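Local coordinates for protein allantoicase (Saccharomyces cerevisiae, PDB 1O59) that catalyses the hydrolysis of allantoate to (S)-ureidoglycolate and urea, a step of allantoin degradation that lets yeast use purines as secondary nitrogen sources, at residues 62-67 and 187-192; 289-294 and 311-316; 236-241 and 275-280; 33-38 and 216-221. One frame throughout, in Å; residues are numbered along the deposited sequence.

Contact 1. Residues 62-67 and 187-192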
loop_
_atom_site.group_PDB
_atom_site.type_symbol
_atom_site.label_atom_id
_atom_site.label_comp_id
_atom_site.label_asym_id
_atom_site.label_seq_id
_atom_site.Cartn_x
_atom_site.Cartn_y
_atom_site.Cartn_z
ATOM N N GLN A 62 4.825 1.091 -9.488
ATOM C CA GLN A 62 6.091 0.879 -8.784
ATOM C C GLN A 62 6.102 1.626 -7.438
ATOM O O GLN A 62 5.563 2.714 -7.303
ATOM C CB GLN A 62 7.313 1.260 -9.662
ATOM C CG GLN A 62 7.417 0.418 -10.937
ATOM C CD GLN A 62 7.429 -1.114 -10.643
ATOM O OE1 GLN A 62 8.292 -1.603 -9.879
ATOM N NE2 GLN A 62 6.464 -1.849 -11.214
ATOM N N PRO A 63 6.744 1.037 -6.448
ATOM C CA PRO A 63 6.792 1.612 -5.100
ATOM C C PRO A 63 7.558 2.934 -4.962
ATOM O O PRO A 63 7.326 3.698 -4.010
ATOM C CB PRO A 63 7.501 0.525 -4.290
ATOM C CG PRO A 63 8.161 -0.344 -5.269
ATOM C CD PRO A 63 7.470 -0.236 -6.547
ATOM N N THR A 64 8.466 3.178 -5.893
ATOM C CA THR A 64 9.354 4.328 -5.846
ATOM C C THR A 64 8.608 5.598 -6.223
ATOM O O THR A 64 7.561 5.564 -6.874
ATOM C CB THR A 64 10.474 4.126 -6.860
ATOM O OG1 THR A 64 9.902 3.678 -8.093
ATOM C CG2 THR A 64 11.359 2.959 -6.498
ATOM N N ALA A 65 9.151 6.729 -5.818
ATOM C CA ALA A 65 8.645 7.999 -6.313
ATOM C C ALA A 65 9.296 8.179 -7.657
ATOM O O ALA A 65 10.413 7.693 -7.851
ATOM C CB ALA A 65 8.987 9.161 -5.366
ATOM N N PRO A 66 8.620 8.852 -8.582
ATOM C CA PRO A 66 9.144 9.017 -9.926
ATOM C C PRO A 66 10.325 9.988 -9.974
ATOM O O PRO A 66 10.431 10.898 -9.137
ATOM C CB PRO A 66 7.954 9.551 -10.723
ATOM C CG PRO A 66 6.869 9.828 -9.758
ATOM C CD PRO A 66 7.323 9.527 -8.400
ATOM N N ILE A 67 11.208 9.750 -10.947
ATOM C CA ILE A 67 12.465 10.501 -11.113
ATOM C C ILE A 67 12.633 10.992 -12.544
ATOM O O ILE A 67 11.980 10.486 -13.459
ATOM C CB ILE A 67 13.691 9.634 -10.717
ATOM C CG1 ILE A 67 13.679 8.300 -11.474
ATOM C CG2 ILE A 67 13.718 9.389 -9.225
ATOM C CD1 ILE A 67 15.013 7.581 -11.470
ATOM N N ILE A 187 1.256 9.515 -17.529
ATOM C CA ILE A 187 1.032 9.459 -16.104
ATOM C C ILE A 187 2.223 8.731 -15.458
ATOM O O ILE A 187 2.579 7.624 -15.861
ATOM C CB ILE A 187 -0.284 8.711 -15.777
ATOM C CG1 ILE A 187 -1.517 9.467 -16.334
ATOM C CG2 ILE A 187 -0.428 8.513 -14.252
ATOM C CD1 ILE A 187 -2.808 8.638 -16.286
ATOM N N ALA A 188 2.775 9.341 -14.415
ATOM C CA ALA A 188 3.911 8.785 -13.687
ATOM C C ALA A 188 3.474 7.642 -12.759
ATOM O O ALA A 188 3.966 6.507 -12.902
ATOM C CB ALA A 188 4.625 9.897 -12.906
ATOM N N ARG A 189 2.529 7.926 -11.855
ATOM C CA ARG A 189 2.090 6.937 -10.866
ATOM C C ARG A 189 0.609 6.870 -10.699
ATOM O O ARG A 189 -0.092 7.904 -10.789
ATOM C CB ARG A 189 2.688 7.200 -9.482
ATOM C CG ARG A 189 4.198 6.947 -9.372
ATOM C CD ARG A 189 4.617 5.518 -9.615
ATOM N NE ARG A 189 6.076 5.366 -9.439
ATOM C CZ ARG A 189 6.991 5.623 -10.371
ATOM N NH1 ARG A 189 6.653 5.994 -11.599
ATOM N NH2 ARG A 189 8.264 5.455 -10.081
ATOM N N PHE A 190 0.132 5.662 -10.397
ATOM C CA PHE A 190 -1.290 5.453 -10.046
ATOM C C PHE A 190 -1.438 4.587 -8.803
ATOM O O PHE A 190 -1.088 3.411 -8.821
ATOM C CB PHE A 190 -2.032 4.837 -11.231
ATOM C CG PHE A 190 -3.490 4.481 -10.965
ATOM C CD1 PHE A 190 -4.327 5.310 -10.180
ATOM C CD2 PHE A 190 -4.041 3.335 -11.546
ATOM C CE1 PHE A 190 -5.667 4.979 -9.960
ATOM C CE2 PHE A 190 -5.385 3.020 -11.352
ATOM C CZ PHE A 190 -6.196 3.844 -10.555
ATOM N N ARG A 191 -1.923 5.186 -7.718
ATOM C CA ARG A 191 -2.227 4.464 -6.483
ATOM C C ARG A 191 -3.741 4.345 -6.331
ATOM O O ARG A 191 -4.441 5.313 -6.526
ATOM C CB ARG A 191 -1.705 5.250 -5.269
ATOM C CG ARG A 191 -0.289 5.794 -5.366
ATOM C CD ARG A 191 0.738 4.763 -5.759
ATOM N NE ARG A 191 2.138 5.221 -5.687
ATOM C CZ ARG A 191 3.161 4.518 -6.191
ATOM N NH1 ARG A 191 2.921 3.382 -6.844
ATOM N NH2 ARG A 191 4.414 4.951 -6.074
ATOM N N LEU A 192 -4.253 3.184 -5.962
ATOM C CA LEU A 192 -5.679 3.073 -5.657
ATOM C C LEU A 192 -5.914 2.458 -4.263
ATOM O O LEU A 192 -5.532 1.308 -3.992
ATOM C CB LEU A 192 -6.437 2.296 -6.751
ATOM C CG LEU A 192 -7.954 2.514 -6.663
ATOM C CD1 LEU A 192 -8.402 3.904 -7.171
ATOM C CD2 LEU A 192 -8.668 1.435 -7.404
#
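Arg189 and Arg191 of strand 186-196 reach out to carbonyl groups of the loop 62-67, a clear example of arginines fixing a loop that has no regular structure of its own. Arg189 meets Thr64 side-on. Its NE donates to Thr64 O at 3.0 Å, NH2 donates to Thr64 OG1 at 3.1 Å, and a weak second bond runs from NH2 to Thr64 O. Both acceptors stand about 20° out of the guanidinium plane. Gln62 CB lies over one face of this group and Pro66 CA over the opposite one, so the loop wraps round it. Arg191 approaches end-on, with NH1 and NH2 both 2.8 Å from Gln62 O, which sits in the guanidinium plane; NH2 points nearly along the C=O axis, while NH1 comes from above the carbonyl plane. Arg189 CG rests 3.9 Å above a face of the Arg191 group, offset toward its rim. The bend of Arg189 at chi2 (-63°) places CD 3.8 Å from Gln62 O. Behind these side chains is a classic beta bulge, in which Ala188 and Arg189 both face Asp113 of the neighbouring strand 105-113. Beside it, Ala188 CB packs against Pro66 CG at 3.9 Å. Arg189 NH1 turns back to Ala188 O at 3.0 Å and forms a salt bridge with Asp81. An alanine at Arg189 would probably leave Thr64 O and OG1 without these donors and Asp81 without its cationic mate. Asp81 also accepts from Ile67 N, and Gln62 NE2 is bonded to Glu58 O.

Contact 2. Residues 289-294 and 311-316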
loop_
_atom_site.group_PDB
_atom_site.type_symbol
_atom_site.label_atom_id
_atom_site.label_comp_id
_atom_site.label_asym_id
_atom_site.label_seq_id
_atom_site.Cartn_x
_atom_site.Cartn_y
_atom_site.Cartn_z
ATOM N N ILE A 289 13.958 -4.907 20.550
ATOM C CA ILE A 289 12.550 -4.652 20.194
ATOM C C ILE A 289 11.605 -5.073 21.322
ATOM O O ILE A 289 11.948 -5.868 22.176
ATOM C CB ILE A 289 12.117 -5.353 18.832
ATOM C CG1 ILE A 289 12.096 -6.875 18.964
ATOM C CG2 ILE A 289 12.994 -4.933 17.650
ATOM C CD1 ILE A 289 10.783 -7.446 19.403
ATOM N N THR A 290 10.408 -4.507 21.297
ATOM C CA THR A 290 9.283 -5.028 22.062
ATOM C C THR A 290 8.058 -5.046 21.153
ATOM O O THR A 290 8.028 -4.368 20.152
ATOM C CB THR A 290 8.970 -4.175 23.355
ATOM O OG1 THR A 290 8.576 -2.843 22.993
ATOM C CG2 THR A 290 10.177 -3.995 24.264
ATOM N N VAL A 291 7.055 -5.823 21.521
ATOM C CA VAL A 291 5.796 -5.804 20.832
ATOM C C VAL A 291 4.704 -5.757 21.895
ATOM O O VAL A 291 4.702 -6.582 22.798
ATOM C CB VAL A 291 5.600 -7.048 19.955
ATOM C CG1 VAL A 291 4.286 -6.945 19.179
ATOM C CG2 VAL A 291 6.796 -7.249 19.011
ATOM N N GLU A 292 3.812 -4.770 21.809
ATOM C CA GLU A 292 2.626 -4.708 22.658
ATOM C C GLU A 292 1.408 -4.897 21.817
ATOM O O GLU A 292 1.439 -4.645 20.608
ATOM C CB GLU A 292 2.503 -3.357 23.331
ATOM C CG GLU A 292 3.681 -3.035 24.236
ATOM C CD GLU A 292 4.352 -1.750 23.816
ATOM O OE1 GLU A 292 3.999 -0.733 24.492
ATOM O OE2 GLU A 292 5.163 -1.780 22.794
ATOM N N GLY A 293 0.345 -5.339 22.478
ATOM C CA GLY A 293 -0.974 -5.417 21.909
ATOM C C GLY A 293 -1.953 -4.565 22.687
ATOM O O GLY A 293 -1.726 -4.215 23.842
ATOM N N CYS A 294 -3.052 -4.207 22.054
ATOM C CA CYS A 294 -4.103 -3.561 22.790
ATOM C C CYS A 294 -5.459 -3.762 22.146
ATOM O O CYS A 294 -5.543 -4.047 20.964
ATOM C CB CYS A 294 -3.777 -2.084 22.948
ATOM S SG CYS A 294 -4.839 -0.985 22.039
ATOM N N GLU A 311 1.953 -6.017 27.272
ATOM C CA GLU A 311 3.124 -6.592 26.634
ATOM C C GLU A 311 2.825 -7.921 25.960
ATOM O O GLU A 311 2.174 -8.768 26.559
ATOM C CB GLU A 311 4.203 -6.818 27.677
ATOM C CG GLU A 311 5.402 -7.641 27.210
ATOM C CD GLU A 311 6.496 -7.661 28.268
ATOM O OE1 GLU A 311 7.297 -6.691 28.315
ATOM O OE2 GLU A 311 6.541 -8.626 29.063
ATOM N N LEU A 312 3.322 -8.100 24.731
ATOM C CA LEU A 312 3.312 -9.409 24.057
ATOM C C LEU A 312 4.726 -9.948 23.932
ATOM O O LEU A 312 4.969 -11.103 24.225
ATOM C CB LEU A 312 2.679 -9.323 22.663
ATOM C CG LEU A 312 1.243 -8.824 22.570
ATOM C CD1 LEU A 312 0.920 -8.552 21.135
ATOM C CD2 LEU A 312 0.305 -9.819 23.176
ATOM N N VAL A 313 5.642 -9.109 23.463
ATOM C CA VAL A 313 7.071 -9.395 23.530
ATOM C C VAL A 313 7.798 -8.321 24.347
ATOM O O VAL A 313 7.672 -7.128 24.090
ATOM C CB VAL A 313 7.705 -9.541 22.135
ATOM C CG1 VAL A 313 9.186 -9.844 22.254
ATOM C CG2 VAL A 313 7.004 -10.646 21.347
ATOM N N GLY A 314 8.506 -8.787 25.374
ATOM C CA GLY A 314 9.341 -7.958 26.219
ATOM C C GLY A 314 10.649 -7.674 25.536
ATOM O O GLY A 314 10.897 -8.160 24.439
ATOM N N LYS A 315 11.475 -6.857 26.187
ATOM C CA LYS A 315 12.697 -6.322 25.572
ATOM C C LYS A 315 13.539 -7.495 25.108
ATOM O O LYS A 315 13.897 -8.346 25.913
ATOM C CB LYS A 315 13.461 -5.438 26.567
ATOM C CG LYS A 315 14.608 -4.616 25.976
ATOM C CD LYS A 315 15.052 -3.542 26.966
ATOM C CE LYS A 315 16.397 -2.897 26.587
ATOM N NZ LYS A 315 17.372 -2.780 27.748
ATOM N N SER A 316 13.821 -7.540 23.804
ATOM C CA SER A 316 14.457 -8.684 23.172
ATOM C C SER A 316 15.558 -8.184 22.289
ATOM O O SER A 316 15.325 -7.321 21.447
ATOM C CB SER A 316 13.450 -9.444 22.301
ATOM O OG SER A 316 12.490 -10.111 23.090
#
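The flat groups that Val291 and Leu312 bring together are peptide planes. At the edge of one, Val291 O receives both Leu312 N and Val313 N at 2.8 Å, each lying in the carbonyl plane. Against another, the peptide joining Glu292 to Gly293, lies the Leu312 side chain, its CD1 3.5 Å from Gly293 N. A CB on Gly293 would come within about 3.0 Å of Leu312 CD1, which is consistent with a glycine at this place. The double acceptor fits a classic beta bulge, with Leu312 and Val313 both facing Val291. Val291 N in turn donates to Val313 O, and a further hydrogen-bonded antiparallel pair links Ile289 with Ser316. Between the two pairs the register slips by one residue, and Lys315 CA comes to 3.5 Å from Ile289 O in a CA-H...O contact. Ser316 OG, turned beside its own backbone N (chi1 -70°), donates to Gly314 O at 2.9 Å. Val291 CB meets Val313 CB at 3.9 Å, and Ile289 CD1 touches Val313 CG1 at 4.1 Å. Thr290 CG2 packs instead on Lys315 CA. Glu292 and Glu311 form a non-hydrogen-bonded pair whose side chains diverge. Strand 309-317 is an outermost strand of a five-stranded antiparallel sheet, with 288-294 next to it and 336-342 beyond. The face carrying Ile289, Val291 and Val313 packs on strands 270-277 and 323-331 of a six-stranded sheet, a beta sandwich consistent with the galactose-binding-domain-like clan of the allantoicase repeat; there Tyr326 touches Ile289, Val313 and Ser316, and Ile274 touches Val291 and Leu312.

Contact 3. Residues 236-241 and 275-280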
loop_
_atom_site.group_PDB
_atom_site.type_symbol
_atom_site.label_atom_id
_atom_site.label_comp_id
_atom_site.label_asym_id
_atom_site.label_seq_id
_atom_site.Cartn_x
_atom_site.Cartn_y
_atom_site.Cartn_z
ATOM N N PRO A 236 4.001 -9.136 1.500
ATOM C CA PRO A 236 4.438 -10.487 1.205
ATOM C C PRO A 236 5.961 -10.535 1.054
ATOM O O PRO A 236 6.590 -9.521 0.668
ATOM C CB PRO A 236 3.757 -10.836 -0.142
ATOM C CG PRO A 236 2.833 -9.698 -0.481
ATOM C CD PRO A 236 3.270 -8.519 0.380
ATOM N N GLY A 237 6.529 -11.714 1.337
ATOM C CA GLY A 237 7.930 -11.966 1.126
ATOM C C GLY A 237 8.824 -11.309 2.138
ATOM O O GLY A 237 8.389 -10.597 3.044
ATOM N N ARG A 238 10.104 -11.566 1.985
ATOM C CA ARG A 238 11.112 -10.922 2.804
ATOM C C ARG A 238 11.692 -9.712 2.091
ATOM O O ARG A 238 12.540 -9.040 2.650
ATOM C CB ARG A 238 12.227 -11.909 3.113
ATOM C CG ARG A 238 11.791 -13.058 4.002
ATOM C CD ARG A 238 12.942 -13.840 4.538
ATOM N NE ARG A 238 13.656 -13.089 5.569
ATOM C CZ ARG A 238 14.843 -13.448 6.041
ATOM N NH1 ARG A 238 15.440 -14.530 5.583
ATOM N NH2 ARG A 238 15.434 -12.724 6.979
ATOM N N GLY A 239 11.245 -9.449 0.860
ATOM C CA GLY A 239 11.691 -8.287 0.105
ATOM C C GLY A 239 13.053 -8.496 -0.528
ATOM O O GLY A 239 13.616 -9.604 -0.460
ATOM N N HIS A 240 13.589 -7.422 -1.110
ATOM C CA HIS A 240 14.779 -7.491 -1.938
ATOM C C HIS A 240 16.014 -6.757 -1.375
ATOM O O HIS A 240 17.131 -7.172 -1.582
ATOM C CB HIS A 240 14.398 -6.970 -3.317
ATOM C CG HIS A 240 15.569 -6.762 -4.228
ATOM N ND1 HIS A 240 16.247 -7.810 -4.813
ATOM C CD2 HIS A 240 16.191 -5.627 -4.641
ATOM C CE1 HIS A 240 17.244 -7.331 -5.541
ATOM N NE2 HIS A 240 17.238 -6.011 -5.445
ATOM N N ASP A 241 15.803 -5.649 -0.678
ATOM C CA ASP A 241 16.871 -4.876 -0.065
ATOM C C ASP A 241 16.290 -4.010 1.046
ATOM O O ASP A 241 15.160 -4.263 1.468
ATOM C CB ASP A 241 17.619 -4.060 -1.122
ATOM C CG ASP A 241 16.748 -3.035 -1.855
ATOM O OD1 ASP A 241 15.674 -2.589 -1.392
ATOM O OD2 ASP A 241 17.126 -2.587 -2.942
ATOM N N ILE A 275 6.710 -12.818 14.711
ATOM C CA ILE A 275 7.966 -12.819 13.963
ATOM C C ILE A 275 8.374 -11.389 13.601
ATOM O O ILE A 275 7.617 -10.660 12.987
ATOM C CB ILE A 275 7.847 -13.671 12.679
ATOM C CG1 ILE A 275 7.301 -15.068 12.999
ATOM C CG2 ILE A 275 9.208 -13.756 11.994
ATOM C CD1 ILE A 275 7.137 -15.934 11.750
ATOM N N VAL A 276 9.576 -11.009 14.002
ATOM C CA VAL A 276 10.158 -9.731 13.632
ATOM C C VAL A 276 11.387 -10.016 12.763
ATOM O O VAL A 276 12.345 -10.682 13.190
ATOM C CB VAL A 276 10.497 -8.928 14.879
ATOM C CG1 VAL A 276 11.100 -7.604 14.534
ATOM C CG2 VAL A 276 9.266 -8.701 15.678
ATOM N N ASP A 277 11.320 -9.516 11.531
ATOM C CA ASP A 277 12.285 -9.823 10.489
ATOM C C ASP A 277 13.110 -8.608 10.113
ATOM O O ASP A 277 12.571 -7.596 9.645
ATOM C CB ASP A 277 11.523 -10.312 9.268
ATOM C CG ASP A 277 12.410 -10.926 8.217
ATOM O OD1 ASP A 277 13.675 -10.971 8.335
ATOM O OD2 ASP A 277 11.874 -11.453 7.233
ATOM N N THR A 278 14.418 -8.709 10.324
ATOM C CA THR A 278 15.371 -7.642 9.973
ATOM C C THR A 278 16.139 -7.929 8.678
ATOM O O THR A 278 17.226 -7.423 8.485
ATOM C CB THR A 278 16.363 -7.458 11.121
ATOM O OG1 THR A 278 16.958 -8.719 11.463
ATOM C CG2 THR A 278 15.632 -6.999 12.402
ATOM N N ALA A 279 15.566 -8.761 7.810
ATOM C CA ALA A 279 16.125 -9.055 6.484
ATOM C C ALA A 279 16.723 -7.803 5.847
ATOM O O ALA A 279 16.080 -6.750 5.808
ATOM C CB ALA A 279 15.057 -9.672 5.552
ATOM N N HIS A 280 17.964 -7.940 5.388
ATOM C CA HIS A 280 18.741 -6.861 4.732
ATOM C C HIS A 280 19.215 -5.715 5.596
ATOM O O HIS A 280 20.120 -5.004 5.160
ATOM C CB HIS A 280 18.077 -6.317 3.462
ATOM C CG HIS A 280 17.586 -7.399 2.561
ATOM N ND1 HIS A 280 18.435 -8.307 1.972
ATOM C CD2 HIS A 280 16.333 -7.774 2.218
ATOM C CE1 HIS A 280 17.725 -9.173 1.264
ATOM N NE2 HIS A 280 16.446 -8.860 1.385
#
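Arg238 and Asp277 make the tight half of this contact, a two-pronged salt bridge. Arg238 comes side-on, NE to Asp277 OD2 at 2.9 Å and NH2 to Asp277 OD1 at 2.8 Å, and each oxygen uses its syn lone pair. The match is close but not flat, since the guanidinium and carboxylate planes are 32° apart. The two side chains cross at about a right angle; a bend of the arginine chain at chi3 (73°) sets NE beside the carboxylate. Ala279 CB closes in on Arg238 NH2 at 3.4 Å. Asp277 is itself held by an Asx turn: OD1 accepts Ala279 N at 3.0 Å from above the carboxylate plane, so one oxygen serves two donors just where strand 270-277 gives way to a loop. An alanine in place of Asp277 would probably leave the Arg238 guanidinium without its anionic mate and freer to turn, and Ala279 N without this acceptor. Asp277 and Ala279 are buried, whereas Arg238, Gly239 and His240 on the loop side are exposed to solvent. Around His280 the bonding is weaker. Its ring offers one face to the turning backbone, with Asp241 CA in a CH-pi contact 4.0 Å from the ring centroid and His240 O above the same face near the rim. At the ring edge, His280 NE2 makes a weak hydrogen bond to Gly239 O at 3.5 Å. Asp241 turns its carboxylate to Ser243. Lys348 of strand 346-354 bonds to Arg238 O and touches His280, while Arg238 NH2 adds a weak bond to Asp321 O.

Contact 4. Residues 33-38 and 216-221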
loop_
_atom_site.group_PDB
_atom_site.type_symbol
_atom_site.label_atom_id
_atom_site.label_comp_id
_atom_site.label_asym_id
_atom_site.label_seq_id
_atom_site.Cartn_x
_atom_site.Cartn_y
_atom_site.Cartn_z
ATOM N N LYS A 33 -9.101 2.447 6.732
ATOM C CA LYS A 33 -8.228 1.281 6.887
ATOM C C LYS A 33 -7.720 0.777 5.535
ATOM O O LYS A 33 -7.620 -0.437 5.308
ATOM C CB LYS A 33 -8.956 0.150 7.640
ATOM C CG LYS A 33 -9.783 0.598 8.875
ATOM C CD LYS A 33 -8.962 1.360 9.950
ATOM C CE LYS A 33 -9.857 1.805 11.141
ATOM N NZ LYS A 33 -9.067 2.213 12.334
ATOM N N ALA A 34 -7.393 1.701 4.646
ATOM C CA ALA A 34 -7.100 1.346 3.276
ATOM C C ALA A 34 -5.617 1.351 2.955
ATOM O O ALA A 34 -4.812 2.012 3.628
ATOM C CB ALA A 34 -7.802 2.281 2.358
ATOM N N VAL A 35 -5.290 0.630 1.880
ATOM C CA VAL A 35 -3.934 0.483 1.352
ATOM C C VAL A 35 -3.978 0.565 -0.176
ATOM O O VAL A 35 -5.048 0.445 -0.771
ATOM C CB VAL A 35 -3.325 -0.874 1.762
ATOM C CG1 VAL A 35 -3.224 -0.993 3.294
ATOM C CG2 VAL A 35 -4.150 -2.045 1.174
ATOM N N ASP A 36 -2.817 0.762 -0.797
ATOM C CA ASP A 36 -2.688 0.738 -2.268
ATOM C C ASP A 36 -2.732 -0.703 -2.789
ATOM O O ASP A 36 -1.708 -1.434 -2.831
ATOM C CB ASP A 36 -1.416 1.454 -2.705
ATOM C CG ASP A 36 -1.176 1.385 -4.199
ATOM O OD1 ASP A 36 -2.170 1.192 -4.952
ATOM O OD2 ASP A 36 -0.016 1.525 -4.693
ATOM N N VAL A 37 -3.937 -1.104 -3.196
ATOM C CA VAL A 37 -4.198 -2.488 -3.527
ATOM C C VAL A 37 -3.675 -2.869 -4.914
ATOM O O VAL A 37 -3.713 -4.049 -5.264
ATOM C CB VAL A 37 -5.704 -2.820 -3.434
ATOM C CG1 VAL A 37 -6.215 -2.672 -1.995
ATOM C CG2 VAL A 37 -6.520 -1.944 -4.417
ATOM N N ILE A 38 -3.234 -1.876 -5.703
ATOM C CA ILE A 38 -2.638 -2.123 -7.023
ATOM C C ILE A 38 -1.123 -1.956 -7.072
ATOM O O ILE A 38 -0.521 -2.191 -8.127
ATOM C CB ILE A 38 -3.266 -1.247 -8.125
ATOM C CG1 ILE A 38 -2.974 0.241 -7.886
ATOM C CG2 ILE A 38 -4.748 -1.521 -8.195
ATOM C CD1 ILE A 38 -3.601 1.174 -8.891
ATOM N N GLY A 216 -6.218 -7.864 5.706
ATOM C CA GLY A 216 -6.888 -6.655 6.178
ATOM C C GLY A 216 -6.120 -5.875 7.226
ATOM O O GLY A 216 -6.676 -4.978 7.834
ATOM N N ALA A 217 -4.856 -6.218 7.469
ATOM C CA ALA A 217 -4.041 -5.471 8.409
ATOM C C ALA A 217 -3.528 -4.208 7.729
ATOM O O ALA A 217 -3.283 -4.197 6.526
ATOM C CB ALA A 217 -2.891 -6.296 8.880
ATOM N N VAL A 218 -3.370 -3.151 8.520
ATOM C CA VAL A 218 -3.002 -1.834 8.025
ATOM C C VAL A 218 -2.132 -1.095 9.074
ATOM O O VAL A 218 -2.418 -1.113 10.267
ATOM C CB VAL A 218 -4.278 -1.026 7.596
ATOM C CG1 VAL A 218 -5.075 -0.631 8.766
ATOM C CG2 VAL A 218 -3.926 0.211 6.827
ATOM N N ALA A 219 -1.037 -0.489 8.610
ATOM C CA ALA A 219 -0.159 0.297 9.463
ATOM C C ALA A 219 -0.794 1.670 9.678
ATOM O O ALA A 219 -1.088 2.382 8.728
ATOM C CB ALA A 219 1.217 0.434 8.818
ATOM N N LEU A 220 -0.992 2.030 10.933
ATOM C CA LEU A 220 -1.767 3.197 11.279
ATOM C C LEU A 220 -0.970 4.426 11.656
ATOM O O LEU A 220 -1.335 5.521 11.247
ATOM C CB LEU A 220 -2.741 2.871 12.428
ATOM C CG LEU A 220 -3.987 2.113 11.972
ATOM C CD1 LEU A 220 -4.934 2.020 13.124
ATOM C CD2 LEU A 220 -4.676 2.769 10.764
ATOM N N LYS A 221 0.057 4.262 12.479
ATOM C CA LYS A 221 0.760 5.388 13.097
ATOM C C LYS A 221 2.186 4.991 13.344
ATOM O O LYS A 221 2.473 3.828 13.558
ATOM C CB LYS A 221 0.100 5.820 14.413
ATOM C CG LYS A 221 -1.107 6.730 14.200
ATOM C CD LYS A 221 -1.279 7.859 15.255
ATOM C CE LYS A 221 -2.256 8.975 14.706
ATOM N NZ LYS A 221 -2.394 10.243 15.540
#
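Val218 fits its two methyl groups against different parts of segment 33-38, and its rotamer decides which goes where. With chi1 at 70°, CG1 stands between the backbone N and the carbonyl carbon and reaches Lys33 CB at 4.1 Å. CG2, anti to the backbone N, enters the angle between Ala34 O and Val35, at 3.8 Å from Ala34 O and 3.8 Å from Val35 CG1. The valine side chains meet obliquely, methyl against methyl, through the Val35 branch that lies beside its own backbone N. Lys33 begins in a compact shape, its CG beside the backbone N and the chain bent at chi2 (-57°), and then runs extended, so that NZ passes Leu220 CD1 at 4.2 Å. That amine is bonded to Gln263 OE1 of strand 258-263. Lys33 is also where the chain leaves helix 21-31, with a positive phi (56°). Val35 belongs to the short strand 35-36, which pairs with 186-196. Val218, in turn, opens strand 218-222, an outermost strand of the C-terminal five-stranded sheet, so the contact bridges the two halves of the molecule. Between these segments the chemistry is van der Waals contact over a small area, without a shared hydrogen bond. The fit therefore rests on the shapes of the valine side chains and the aliphatic part of Lys33, while the bond from NZ to Gln263, with a weak one to Ser30 O, probably limits how far the lysine end can turn.

The four contacts grade from polar loop fastening to apolar fit. Contact 4 lies closest to the middle of the chain, contact 2 farthest out, and all are only partly buried. Contacts 1 and 4 meet directly, Leu192 O lying 3.0 Å from Val37 N, because strands 186-196 and 35-36 are neighbours in one sheet. Contacts 2 and 4 involve the two outermost strands of another sheet, 309-317 and 218-222. Contacts 1 and 3 use arginines between a loop and a strand, one gripping mainly carbonyls and the other a carboxylate, whereas contact 2 relies on backbone bonding. Contacts 2 and 3 touch where Ile289 packs on Val276.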